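Local atomic coordinates of protein SCO1, mitochondrial (Saccharomyces cerevisiae, PDB entry 2B7J), a protein that serves as a mitochondrial copper chaperone needed for cytochrome c oxidase subunits 1 and 2 to accumulate, and is thought to help transport or insert copper. Residues 21-26 with 121-126; 37-42 with 149-154; 46-51 with 82-87; 86-91 with 112-117. All blocks are in the same frame, centred on the assembly; numbering follows the deposited sequence.

Contact 1: residues 21-26 with 121-126. With CU (copper (II) ion), chain E.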
loop_
_atom_site.group_PDB
_atom_site.type_symbol
_atom_site.label_atom_id
_atom_site.label_comp_id
_atom_site.label_asym_id
_atom_site.label_seq_id
_atom_site.Cartn_x
_atom_site.Cartn_y
_atom_site.Cartn_z
ATOM N N GLY A 21 -9.005 -5.165 -5.240
ATOM C CA GLY A 21 -9.385 -3.791 -4.975
ATOM C C GLY A 21 -10.896 -3.633 -4.928
ATOM O O GLY A 21 -11.640 -4.593 -5.138
ATOM N N GLY A 22 -11.358 -2.420 -4.655
ATOM C CA GLY A 22 -12.787 -2.180 -4.582
ATOM C C GLY A 22 -13.040 -1.083 -3.570
ATOM O O GLY A 22 -12.109 -0.647 -2.906
ATOM N N PRO A 23 -14.286 -0.618 -3.422
ATOM C CA PRO A 23 -14.608 0.442 -2.469
ATOM C C PRO A 23 -14.390 0.039 -1.026
ATOM O O PRO A 23 -14.706 -1.077 -0.630
ATOM C CB PRO A 23 -16.074 0.735 -2.768
ATOM C CG PRO A 23 -16.596 -0.604 -3.165
ATOM C CD PRO A 23 -15.504 -1.114 -4.085
ATOM N N PHE A 24 -13.846 0.956 -0.240
ATOM C CA PHE A 24 -13.596 0.698 1.167
ATOM C C PHE A 24 -13.652 2.022 1.934
ATOM O O PHE A 24 -13.466 3.092 1.352
ATOM C CB PHE A 24 -12.239 -0.007 1.333
ATOM C CG PHE A 24 -11.062 0.820 0.905
ATOM C CD1 PHE A 24 -10.545 1.809 1.742
ATOM C CD2 PHE A 24 -10.468 0.614 -0.333
ATOM C CE1 PHE A 24 -9.457 2.575 1.352
ATOM C CE2 PHE A 24 -9.371 1.380 -0.735
ATOM C CZ PHE A 24 -8.864 2.362 0.107
ATOM N N HIS A 25 -13.922 1.955 3.234
ATOM C CA HIS A 25 -14.024 3.161 4.046
ATOM C C HIS A 25 -13.225 2.997 5.335
ATOM O O HIS A 25 -13.644 2.284 6.245
ATOM C CB HIS A 25 -15.499 3.433 4.361
ATOM C CG HIS A 25 -15.774 4.814 4.871
ATOM N ND1 HIS A 25 -16.651 5.674 4.246
ATOM C CD2 HIS A 25 -15.318 5.472 5.964
ATOM C CE1 HIS A 25 -16.724 6.802 4.931
ATOM N NE2 HIS A 25 -15.925 6.706 5.978
ATOM N N LEU A 26 -12.070 3.662 5.397
ATOM C CA LEU A 26 -11.183 3.608 6.559
ATOM C C LEU A 26 -10.837 5.026 7.013
ATOM O O LEU A 26 -11.481 5.987 6.601
ATOM C CB LEU A 26 -9.886 2.877 6.189
ATOM C CG LEU A 26 -9.979 1.472 5.575
ATOM C CD1 LEU A 26 -8.610 1.026 5.113
ATOM C CD2 LEU A 26 -10.545 0.493 6.590
ATOM N N CYS A 121 -9.565 -5.740 3.745
ATOM C CA CYS A 121 -8.783 -6.967 3.632
ATOM C C CYS A 121 -9.451 -7.955 2.677
ATOM O O CYS A 121 -8.779 -8.711 1.978
ATOM C CB CYS A 121 -8.615 -7.621 5.008
ATOM S SG CYS A 121 -7.811 -6.573 6.247
ATOM N N LYS A 122 -10.777 -7.951 2.647
ATOM C CA LYS A 122 -11.503 -8.854 1.762
ATOM C C LYS A 122 -11.369 -8.429 0.297
ATOM O O LYS A 122 -11.073 -9.259 -0.570
ATOM C CB LYS A 122 -12.983 -8.907 2.158
ATOM C CG LYS A 122 -13.798 -9.934 1.379
ATOM C CD LYS A 122 -15.244 -9.983 1.861
ATOM C CE LYS A 122 -16.076 -10.999 1.073
ATOM N NZ LYS A 122 -15.621 -12.409 1.270
ATOM N N LYS A 123 -11.580 -7.136 0.034
ATOM C CA LYS A 123 -11.498 -6.587 -1.325
ATOM C C LYS A 123 -10.149 -6.782 -1.980
ATOM O O LYS A 123 -10.028 -6.678 -3.195
ATOM C CB LYS A 123 -11.830 -5.093 -1.324
ATOM C CG LYS A 123 -13.210 -4.766 -1.849
ATOM C CD LYS A 123 -14.285 -5.411 -1.010
ATOM C CE LYS A 123 -15.653 -4.965 -1.485
ATOM N NZ LYS A 123 -15.715 -3.470 -1.572
ATOM N N TYR A 124 -9.135 -7.045 -1.169
ATOM C CA TYR A 124 -7.798 -7.268 -1.684
ATOM C C TYR A 124 -7.465 -8.747 -1.548
ATOM O O TYR A 124 -6.331 -9.177 -1.776
ATOM C CB TYR A 124 -6.779 -6.383 -0.934
ATOM C CG TYR A 124 -6.788 -4.940 -1.417
ATOM C CD1 TYR A 124 -7.777 -4.044 -0.998
ATOM C CD2 TYR A 124 -5.869 -4.505 -2.377
ATOM C CE1 TYR A 124 -7.856 -2.758 -1.529
ATOM C CE2 TYR A 124 -5.937 -3.222 -2.917
ATOM C CZ TYR A 124 -6.933 -2.352 -2.495
ATOM O OH TYR A 124 -7.010 -1.087 -3.054
ATOM N N ARG A 125 -8.483 -9.522 -1.190
ATOM C CA ARG A 125 -8.348 -10.960 -1.024
ATOM C C ARG A 125 -7.192 -11.310 -0.103
ATOM O O ARG A 125 -6.266 -12.043 -0.483
ATOM C CB ARG A 125 -8.159 -11.639 -2.383
ATOM C CG ARG A 125 -9.334 -11.466 -3.335
ATOM C CD ARG A 125 -9.378 -12.608 -4.317
ATOM N NE ARG A 125 -9.498 -12.166 -5.702
ATOM C CZ ARG A 125 -10.638 -11.820 -6.288
ATOM N NH1 ARG A 125 -10.632 -11.436 -7.558
ATOM N NH2 ARG A 125 -11.781 -11.864 -5.610
ATOM N N VAL A 126 -7.257 -10.772 1.112
ATOM C CA VAL A 126 -6.245 -11.008 2.124
ATOM C C VAL A 126 -6.894 -11.801 3.252
ATOM O O VAL A 126 -6.500 -11.690 4.409
ATOM C CB VAL A 126 -5.700 -9.676 2.686
ATOM C CG1 VAL A 126 -4.441 -9.930 3.496
ATOM C CG2 VAL A 126 -5.421 -8.702 1.552
HETATM CU CU CU E . -6.037 -8.014 6.816
HETATM O O HOH W 1 -9.516 0.061 -3.791
#
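K123 reaches over the backbone of G21-P23, and its chain can be followed atom by atom. CB lies 3.9 Å from G21 O, and CG rests 3.8 Å from G22 CA, a spot where any CB on G22 would collide with it. Bends at chi2 (61°) and chi4 (-51°) turn the chain so that CE passes near P23 O and the lysine crosses the proline ring at about a right angle. NZ gives P23 O a hydrogen bond of 2.8 Å, in the carbonyl plane and on a lone pair, while standing 3.4 Å from P23 CG. A leucine here would probably keep the cover over G22 but leave P23 O without its ammonium donor. K123 O takes a weak hydrogen bond from G21 N. Beside it, G21 CA sits over one face of the Y124 ring, 3.9 Å from its centroid, and a water accepts from G22 N and also hydrogen-bonds Y124 OH. Where these bonds gather, helix 114-123 ends in a Schellman motif with R125 at C-prime, about one turn beyond C121, whose SG binds copper in this thioredoxin-like domain.

Contact 2: residues 37-42 with 149-154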
loop_
_atom_site.group_PDB
_atom_site.type_symbol
_atom_site.label_atom_id
_atom_site.label_comp_id
_atom_site.label_asym_id
_atom_site.label_seq_id
_atom_site.Cartn_x
_atom_site.Cartn_y
_atom_site.Cartn_z
ATOM N N LYS A 37 -11.622 6.479 -3.085
ATOM C CA LYS A 37 -11.598 7.649 -3.962
ATOM C C LYS A 37 -10.280 8.408 -3.777
ATOM O O LYS A 37 -9.834 9.130 -4.672
ATOM C CB LYS A 37 -12.778 8.577 -3.667
ATOM C CG LYS A 37 -14.140 7.979 -3.964
ATOM C CD LYS A 37 -15.222 8.860 -3.366
ATOM C CE LYS A 37 -16.580 8.165 -3.300
ATOM N NZ LYS A 37 -17.566 8.925 -2.456
ATOM N N ASN A 38 -9.659 8.225 -2.615
ATOM C CA ASN A 38 -8.395 8.871 -2.302
ATOM C C ASN A 38 -7.253 8.281 -3.137
ATOM O O ASN A 38 -6.139 8.806 -3.142
ATOM C CB ASN A 38 -8.066 8.713 -0.806
ATOM C CG ASN A 38 -9.001 9.525 0.113
ATOM O OD1 ASN A 38 -10.097 9.084 0.478
ATOM N ND2 ASN A 38 -8.557 10.709 0.489
ATOM N N LEU A 39 -7.532 7.189 -3.843
ATOM C CA LEU A 39 -6.528 6.521 -4.676
ATOM C C LEU A 39 -6.505 7.089 -6.090
ATOM O O LEU A 39 -5.616 6.772 -6.888
ATOM C CB LEU A 39 -6.821 5.015 -4.769
ATOM C CG LEU A 39 -6.825 4.154 -3.497
ATOM C CD1 LEU A 39 -7.051 2.692 -3.906
ATOM C CD2 LEU A 39 -5.514 4.293 -2.739
ATOM N N LEU A 40 -7.490 7.926 -6.392
ATOM C CA LEU A 40 -7.626 8.527 -7.721
ATOM C C LEU A 40 -6.638 9.653 -8.015
ATOM O O LEU A 40 -6.460 10.565 -7.210
ATOM C CB LEU A 40 -9.057 9.054 -7.905
ATOM C CG LEU A 40 -10.211 8.044 -7.803
ATOM C CD1 LEU A 40 -11.540 8.777 -7.867
ATOM C CD2 LEU A 40 -10.112 7.026 -8.929
ATOM N N GLY A 41 -5.997 9.582 -9.175
ATOM C CA GLY A 41 -5.066 10.625 -9.552
ATOM C C GLY A 41 -3.602 10.319 -9.331
ATOM O O GLY A 41 -2.740 11.107 -9.706
ATOM N N LYS A 42 -3.305 9.184 -8.710
ATOM C CA LYS A 42 -1.911 8.836 -8.483
ATOM C C LYS A 42 -1.679 7.357 -8.405
ATOM O O LYS A 42 -2.613 6.574 -8.392
ATOM C CB LYS A 42 -1.382 9.470 -7.199
ATOM C CG LYS A 42 -2.200 9.173 -5.973
ATOM C CD LYS A 42 -3.163 10.301 -5.739
ATOM C CE LYS A 42 -3.855 10.181 -4.405
ATOM N NZ LYS A 42 -4.559 11.463 -4.132
ATOM N N TYR A 149 0.487 -4.023 -3.266
ATOM C CA TYR A 149 -0.446 -3.861 -4.369
ATOM C C TYR A 149 -0.319 -2.482 -4.978
ATOM O O TYR A 149 -0.516 -1.470 -4.303
ATOM C CB TYR A 149 -1.881 -4.103 -3.901
ATOM C CG TYR A 149 -2.059 -5.458 -3.256
ATOM C CD1 TYR A 149 -1.704 -5.665 -1.925
ATOM C CD2 TYR A 149 -2.545 -6.544 -3.987
ATOM C CE1 TYR A 149 -1.824 -6.915 -1.334
ATOM C CE2 TYR A 149 -2.669 -7.804 -3.404
ATOM C CZ TYR A 149 -2.304 -7.979 -2.074
ATOM O OH TYR A 149 -2.423 -9.215 -1.483
ATOM N N LEU A 150 0.028 -2.451 -6.260
ATOM C CA LEU A 150 0.182 -1.200 -6.996
ATOM C C LEU A 150 -1.134 -0.855 -7.704
ATOM O O LEU A 150 -1.667 -1.665 -8.461
ATOM C CB LEU A 150 1.309 -1.338 -8.017
ATOM C CG LEU A 150 1.703 -0.059 -8.753
ATOM C CD1 LEU A 150 2.297 0.932 -7.766
ATOM C CD2 LEU A 150 2.707 -0.397 -9.849
ATOM N N MET A 151 -1.650 0.346 -7.440
ATOM C CA MET A 151 -2.908 0.808 -8.023
ATOM C C MET A 151 -2.683 2.058 -8.881
ATOM O O MET A 151 -2.014 2.985 -8.434
ATOM C CB MET A 151 -3.890 1.135 -6.899
ATOM C CG MET A 151 -3.918 0.104 -5.791
ATOM S SD MET A 151 -4.361 -1.544 -6.351
ATOM C CE MET A 151 -6.183 -1.462 -6.280
ATOM N N ASP A 152 -3.253 2.098 -10.090
ATOM C CA ASP A 152 -3.065 3.247 -10.980
ATOM C C ASP A 152 -3.941 4.449 -10.633
ATOM O O ASP A 152 -4.721 4.390 -9.682
ATOM C CB ASP A 152 -3.266 2.848 -12.451
ATOM C CG ASP A 152 -4.666 2.351 -12.759
ATOM O OD1 ASP A 152 -5.629 2.701 -12.044
ATOM O OD2 ASP A 152 -4.807 1.611 -13.753
ATOM N N PRO A 153 -3.802 5.566 -11.380
ATOM C CA PRO A 153 -4.584 6.791 -11.150
ATOM C C PRO A 153 -6.089 6.618 -11.251
ATOM O O PRO A 153 -6.846 7.526 -10.925
ATOM C CB PRO A 153 -4.058 7.745 -12.215
ATOM C CG PRO A 153 -2.648 7.342 -12.333
ATOM C CD PRO A 153 -2.729 5.830 -12.354
ATOM N N GLU A 154 -6.522 5.456 -11.711
ATOM C CA GLU A 154 -7.945 5.188 -11.839
ATOM C C GLU A 154 -8.399 4.308 -10.680
ATOM O O GLU A 154 -9.574 3.980 -10.550
ATOM C CB GLU A 154 -8.218 4.529 -13.193
ATOM C CG GLU A 154 -7.695 5.393 -14.341
ATOM C CD GLU A 154 -7.968 4.822 -15.717
ATOM O OE1 GLU A 154 -7.529 3.684 -15.992
ATOM O OE2 GLU A 154 -8.613 5.524 -16.526
#
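M151, the last residue of strand 148-151, directs its side chain at the turn formed by L39-K42, and its CG meets L39 CD1 at 4.5 Å, a loose apolar touch. Elsewhere the same methionine packs on I46, F157 and Y124, which makes L39 one part of a larger buried cluster. D152 starts its side chain away from the turn. Its carbonyl oxygen stands 3.3 Å from K42 O, two acceptors with no bond between them, whereas OD1 receives E154 N from above the carboxylate plane at 2.9 Å. That is an Asx turn, and OD1 also accepts from Q156 N, so one oxygen helps shape the chain reversal between the antiparallel strands 148-151 and 157-161. The partner segment holds a type II beta turn, L39 to K42, with G41 at its third position. P153 fits against that turn: its CB lies 3.9 Å from K42 N, its CG and CD line up near K42 O, and its CA makes a CA-H...O contact with K42 O. P153 O then receives G41 N at 2.8 Å in a nearly straight bond (167° at the hydrogen), the donor tilted 18° from the carbonyl plane. The same oxygen is also approached by L40 CA at 3.4 Å. At E154 the backbone again does the touching: L40, whose CG is anti to its carbonyl carbon (chi1 -60°), brings CD2 to 3.5 Å from E154 O, while the glutamate side chain touches Y181 and A184.

Contact 3: residues 46-51 with 82-87. With CU (copper (II) ion), chain E.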
loop_
_atom_site.group_PDB
_atom_site.type_symbol
_atom_site.label_atom_id
_atom_site.label_comp_id
_atom_site.label_asym_id
_atom_site.label_seq_id
_atom_site.Cartn_x
_atom_site.Cartn_y
_atom_site.Cartn_z
ATOM N N ILE A 46 0.006 -0.317 -1.783
ATOM C CA ILE A 46 -0.601 -0.713 -0.525
ATOM C C ILE A 46 0.047 -1.951 0.093
ATOM O O ILE A 46 0.444 -2.878 -0.621
ATOM C CB ILE A 46 -2.108 -0.982 -0.739
ATOM C CG1 ILE A 46 -2.760 0.252 -1.360
ATOM C CG2 ILE A 46 -2.775 -1.340 0.570
ATOM C CD1 ILE A 46 -4.185 0.053 -1.787
ATOM N N TYR A 47 0.152 -1.951 1.421
ATOM C CA TYR A 47 0.720 -3.068 2.166
ATOM C C TYR A 47 -0.136 -3.386 3.401
ATOM O O TYR A 47 -0.511 -2.485 4.155
ATOM C CB TYR A 47 2.143 -2.750 2.606
ATOM C CG TYR A 47 2.797 -3.902 3.345
ATOM C CD1 TYR A 47 3.019 -5.131 2.713
ATOM C CD2 TYR A 47 3.181 -3.772 4.677
ATOM C CE1 TYR A 47 3.607 -6.197 3.393
ATOM C CE2 TYR A 47 3.763 -4.828 5.366
ATOM C CZ TYR A 47 3.979 -6.038 4.720
ATOM O OH TYR A 47 4.599 -7.066 5.404
ATOM N N PHE A 48 -0.449 -4.666 3.596
ATOM C CA PHE A 48 -1.245 -5.111 4.738
ATOM C C PHE A 48 -0.327 -5.732 5.785
ATOM O O PHE A 48 0.674 -6.363 5.447
ATOM C CB PHE A 48 -2.284 -6.149 4.305
ATOM C CG PHE A 48 -3.458 -5.576 3.567
ATOM C CD1 PHE A 48 -4.614 -5.199 4.253
ATOM C CD2 PHE A 48 -3.417 -5.412 2.186
ATOM C CE1 PHE A 48 -5.713 -4.672 3.573
ATOM C CE2 PHE A 48 -4.514 -4.883 1.491
ATOM C CZ PHE A 48 -5.664 -4.514 2.186
ATOM N N GLY A 49 -0.674 -5.543 7.056
ATOM C CA GLY A 49 0.116 -6.084 8.145
ATOM C C GLY A 49 -0.400 -5.523 9.452
ATOM O O GLY A 49 -1.503 -4.976 9.498
ATOM N N PHE A 50 0.380 -5.661 10.520
ATOM C CA PHE A 50 -0.024 -5.134 11.820
ATOM C C PHE A 50 1.223 -4.819 12.639
ATOM O O PHE A 50 2.296 -5.386 12.389
ATOM C CB PHE A 50 -0.987 -6.108 12.554
ATOM C CG PHE A 50 -0.444 -7.496 12.754
ATOM C CD1 PHE A 50 -0.150 -7.964 14.037
ATOM C CD2 PHE A 50 -0.224 -8.342 11.664
ATOM C CE1 PHE A 50 0.360 -9.255 14.233
ATOM C CE2 PHE A 50 0.287 -9.638 11.848
ATOM C CZ PHE A 50 0.580 -10.094 13.131
ATOM N N SER A 51 1.090 -3.894 13.591
ATOM C CA SER A 51 2.225 -3.458 14.406
ATOM C C SER A 51 2.854 -4.556 15.229
ATOM O O SER A 51 4.036 -4.480 15.540
ATOM C CB SER A 51 1.833 -2.291 15.326
ATOM O OG SER A 51 1.015 -2.728 16.396
ATOM N N LEU A 82 0.622 3.271 1.338
ATOM C CA LEU A 82 -0.408 3.043 2.350
ATOM C C LEU A 82 -0.201 1.744 3.131
ATOM O O LEU A 82 0.039 0.688 2.545
ATOM C CB LEU A 82 -1.787 2.994 1.678
ATOM C CG LEU A 82 -2.278 4.220 0.900
ATOM C CD1 LEU A 82 -3.474 3.843 0.032
ATOM C CD2 LEU A 82 -2.651 5.334 1.883
ATOM N N PHE A 83 -0.306 1.828 4.451
ATOM C CA PHE A 83 -0.161 0.663 5.306
ATOM C C PHE A 83 -1.466 0.431 6.063
ATOM O O PHE A 83 -1.789 1.133 7.029
ATOM C CB PHE A 83 0.985 0.842 6.308
ATOM C CG PHE A 83 1.200 -0.360 7.193
ATOM C CD1 PHE A 83 1.075 -0.263 8.571
ATOM C CD2 PHE A 83 1.498 -1.604 6.640
ATOM C CE1 PHE A 83 1.243 -1.394 9.388
ATOM C CE2 PHE A 83 1.668 -2.735 7.446
ATOM C CZ PHE A 83 1.539 -2.628 8.819
ATOM N N ILE A 84 -2.209 -0.569 5.610
ATOM C CA ILE A 84 -3.488 -0.928 6.203
ATOM C C ILE A 84 -3.281 -2.027 7.239
ATOM O O ILE A 84 -2.625 -3.030 6.981
ATOM C CB ILE A 84 -4.458 -1.383 5.095
ATOM C CG1 ILE A 84 -4.600 -0.252 4.076
ATOM C CG2 ILE A 84 -5.810 -1.770 5.687
ATOM C CD1 ILE A 84 -5.511 -0.562 2.934
ATOM N N THR A 85 -3.817 -1.822 8.432
ATOM C CA THR A 85 -3.659 -2.809 9.480
ATOM C C THR A 85 -4.693 -3.902 9.294
ATOM O O THR A 85 -5.700 -3.701 8.613
ATOM C CB THR A 85 -3.842 -2.192 10.871
ATOM O OG1 THR A 85 -3.679 -3.214 11.867
ATOM C CG2 THR A 85 -5.235 -1.568 10.995
ATOM N N CYS A 86 -4.430 -5.060 9.892
ATOM C CA CYS A 86 -5.333 -6.204 9.817
ATOM C C CYS A 86 -5.813 -6.509 11.217
ATOM O O CYS A 86 -6.709 -7.319 11.417
ATOM C CB CYS A 86 -4.609 -7.427 9.255
ATOM S SG CYS A 86 -4.067 -7.228 7.550
ATOM N N ASP A 87 -5.200 -5.841 12.187
ATOM C CA ASP A 87 -5.541 -6.016 13.586
ATOM C C ASP A 87 -6.129 -4.714 14.122
ATOM O O ASP A 87 -5.474 -3.976 14.856
ATOM C CB ASP A 87 -4.292 -6.417 14.378
ATOM C CG ASP A 87 -4.549 -6.511 15.865
ATOM O OD1 ASP A 87 -5.736 -6.648 16.252
ATOM O OD2 ASP A 87 -3.564 -6.462 16.643
HETATM CU CU CU E . -6.037 -8.014 6.816
#
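F48 and I84 form the apolar centre of two neighbouring parallel strands, 44-49 and 80-85, joined through helix 56-75 as a beta-alpha-beta crossover of the thioredoxin-like fold. The two side chains lie side by side, with F48 CE1 3.6 Å from I84 CG2. On the same face of the sheet I46 CG2 meets I84 CD1 at 3.7 Å, and L82 runs alongside I46. The opposite face carries Y47 and F83, both with CG anti to the backbone N (chi1 -178° in each). Their rings meet rim to rim with planes at 22°, and neither covers the other. F83 also extends along the neighbouring strand, bringing CZ to 3.5 Å from G49 C, a position where a side chain on G49 would be cramped. Replacing F83 by an alanine would probably open a gap beside G49 and leave one rim of the Y47 ring without its neighbour. Outward from this packing, the backbone takes over: Y47 N bonds L82 O, I84 N bonds Y47 O, and G49 N bonds I84 O in parallel register. Y47 OH bonds S145 O. The pairing fades at C86 N, whose bond to G49 O is weak. Beyond it, T85 OG1 accepts D87 N in an ST turn and is also hydrogen-bonded to D91. C86 SG lies at the edge of the F48 ring, 5.2 Å from its centroid, and binds copper at 2.2 Å, the ion's other protein ligand being C121 SG.

Contact 4: residues 86-91 with 112-117. With CU (copper (II) ion), chain E.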
loop_
_atom_site.group_PDB
_atom_site.type_symbol
_atom_site.label_atom_id
_atom_site.label_comp_id
_atom_site.label_asym_id
_atom_site.label_seq_id
_atom_site.Cartn_x
_atom_site.Cartn_y
_atom_site.Cartn_z
ATOM N N CYS A 86 -4.430 -5.060 9.892
ATOM C CA CYS A 86 -5.333 -6.204 9.817
ATOM C C CYS A 86 -5.813 -6.509 11.217
ATOM O O CYS A 86 -6.709 -7.319 11.417
ATOM C CB CYS A 86 -4.609 -7.427 9.255
ATOM S SG CYS A 86 -4.067 -7.228 7.550
ATOM N N ASP A 87 -5.200 -5.841 12.187
ATOM C CA ASP A 87 -5.541 -6.016 13.586
ATOM C C ASP A 87 -6.129 -4.714 14.122
ATOM O O ASP A 87 -5.474 -3.976 14.856
ATOM C CB ASP A 87 -4.292 -6.417 14.378
ATOM C CG ASP A 87 -4.549 -6.511 15.865
ATOM O OD1 ASP A 87 -5.736 -6.648 16.252
ATOM O OD2 ASP A 87 -3.564 -6.462 16.643
ATOM N N PRO A 88 -7.381 -4.420 13.750
ATOM C CA PRO A 88 -8.106 -3.219 14.162
ATOM C C PRO A 88 -8.346 -3.156 15.663
ATOM O O PRO A 88 -8.705 -2.107 16.195
ATOM C CB PRO A 88 -9.408 -3.335 13.387
ATOM C CG PRO A 88 -9.637 -4.810 13.383
ATOM C CD PRO A 88 -8.270 -5.310 12.983
ATOM N N ALA A 89 -8.155 -4.280 16.342
ATOM C CA ALA A 89 -8.365 -4.320 17.779
ATOM C C ALA A 89 -7.294 -3.540 18.534
ATOM O O ALA A 89 -7.609 -2.807 19.479
ATOM C CB ALA A 89 -8.405 -5.767 18.264
ATOM N N ARG A 90 -6.037 -3.684 18.106
ATOM C CA ARG A 90 -4.910 -3.021 18.761
ATOM C C ARG A 90 -4.297 -1.861 17.987
ATOM O O ARG A 90 -3.780 -0.910 18.585
ATOM C CB ARG A 90 -3.811 -4.043 19.069
ATOM C CG ARG A 90 -4.158 -5.035 20.185
ATOM C CD ARG A 90 -3.028 -6.014 20.452
ATOM N NE ARG A 90 -2.809 -6.918 19.328
ATOM C CZ ARG A 90 -1.915 -7.905 19.323
ATOM N NH1 ARG A 90 -1.785 -8.683 18.252
ATOM N NH2 ARG A 90 -1.147 -8.118 20.389
ATOM N N ASP A 91 -4.339 -1.934 16.661
ATOM C CA ASP A 91 -3.751 -0.877 15.851
ATOM C C ASP A 91 -4.672 0.304 15.611
ATOM O O ASP A 91 -5.300 0.431 14.555
ATOM C CB ASP A 91 -3.242 -1.425 14.510
ATOM C CG ASP A 91 -2.033 -2.341 14.670
ATOM O OD1 ASP A 91 -1.287 -2.199 15.665
ATOM O OD2 ASP A 91 -1.818 -3.196 13.789
ATOM N N GLY A 112 -9.435 1.404 11.161
ATOM C CA GLY A 112 -10.853 1.655 11.340
ATOM C C GLY A 112 -11.506 0.620 12.232
ATOM O O GLY A 112 -10.845 0.017 13.068
ATOM N N THR A 113 -12.806 0.411 12.069
ATOM C CA THR A 113 -13.513 -0.587 12.871
ATOM C C THR A 113 -13.322 -1.983 12.272
ATOM O O THR A 113 -12.813 -2.127 11.151
ATOM C CB THR A 113 -15.038 -0.296 12.949
ATOM O OG1 THR A 113 -15.609 -0.341 11.632
ATOM C CG2 THR A 113 -15.294 1.069 13.563
ATOM N N PHE A 114 -13.739 -3.002 13.025
ATOM C CA PHE A 114 -13.630 -4.382 12.583
ATOM C C PHE A 114 -14.298 -4.550 11.236
ATOM O O PHE A 114 -13.711 -5.124 10.323
ATOM C CB PHE A 114 -14.262 -5.336 13.597
ATOM C CG PHE A 114 -13.402 -5.596 14.792
ATOM C CD1 PHE A 114 -13.093 -6.897 15.173
ATOM C CD2 PHE A 114 -12.862 -4.542 15.519
ATOM C CE1 PHE A 114 -12.247 -7.148 16.268
ATOM C CE2 PHE A 114 -12.016 -4.783 16.613
ATOM C CZ PHE A 114 -11.707 -6.087 16.984
ATOM N N ASP A 115 -15.516 -4.038 11.105
ATOM C CA ASP A 115 -16.237 -4.147 9.844
ATOM C C ASP A 115 -15.540 -3.443 8.667
ATOM O O ASP A 115 -15.452 -3.999 7.568
ATOM C CB ASP A 115 -17.667 -3.615 10.001
ATOM C CG ASP A 115 -18.543 -4.530 10.847
ATOM O OD1 ASP A 115 -18.298 -4.646 12.066
ATOM O OD2 ASP A 115 -19.477 -5.144 10.290
ATOM N N GLU A 116 -15.043 -2.231 8.891
ATOM C CA GLU A 116 -14.382 -1.485 7.827
ATOM C C GLU A 116 -13.078 -2.164 7.426
ATOM O O GLU A 116 -12.805 -2.355 6.237
ATOM C CB GLU A 116 -14.125 -0.041 8.271
ATOM C CG GLU A 116 -15.400 0.720 8.634
ATOM C CD GLU A 116 -15.120 2.096 9.213
ATOM O OE1 GLU A 116 -14.064 2.245 9.853
ATOM O OE2 GLU A 116 -15.954 3.018 9.048
ATOM N N VAL A 117 -12.276 -2.534 8.417
ATOM C CA VAL A 117 -11.025 -3.216 8.142
ATOM C C VAL A 117 -11.291 -4.568 7.485
ATOM O O VAL A 117 -10.567 -4.972 6.568
ATOM C CB VAL A 117 -10.222 -3.428 9.432
ATOM C CG1 VAL A 117 -9.100 -4.438 9.200
ATOM C CG2 VAL A 117 -9.661 -2.081 9.899
HETATM CU CU CU E . -6.037 -8.014 6.816
#
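With CG of F114 anti to its carbonyl carbon (chi1 -78°), the ring swings back over P88, and with CG1 of V117 anti to the backbone N (chi1 166°), both valine methyls face the same proline. P88 is thus held from two directions. Its CG stands over one face of the F114 ring, 4.0 Å from the centroid and displaced toward the rim, a CH-pi contact in which the two side chains cross at about a right angle. V117 CG2 packs on P88 CB at 3.7 Å, and CG1 covers P88 CD. Farther along the phenylalanine, CZ meets A89 CB at 3.6 Å, an oblique approach. Several polar groups are paired within their own segments. T113 and E116 form a capping box at the start of the helix: E116 OE1 takes T113 N at 3.1 Å on its anti side, 34° out of the carboxylate plane, and E116 N gives T113 OG1 a weak bond. In the other segment R90 NE reaches the syn lone pair of D87 OD2 at 2.8 Å, a salt bridge that closes the loop on itself. D91, hydrogen-bonded to S51 and T111, ties that loop to its surroundings. The loop links strand 80-85 to helix 93-99, and P88 wedges it against the first turn of helix 114-123, which follows strand 108-111 and carries C121 toward its far end.

How the contacts relate
Of the four, contact 3 is the buried core, contacts 1 and 2 are partly buried, and contact 4 lies at the surface. Contacts 1 and 4 grip opposite ends of helix 114-123, the first mainly through polar bonds at its C-terminus, the second through apolar packing on its first turn. Contacts 1, 2 and 3 all reach the sheet, where strands 148-151 and 44-49 of contacts 2 and 3 are neighbours, yet contact 2 relies on turn backbones and contact 3 on regular strand pairing. Y124 of contact 1 packs against M151 of contact 2 and I46 of contact 3. Contacts 1, 3 and 4 converge on one copper ion, held by C86 and C121; contact 2 lies away from it.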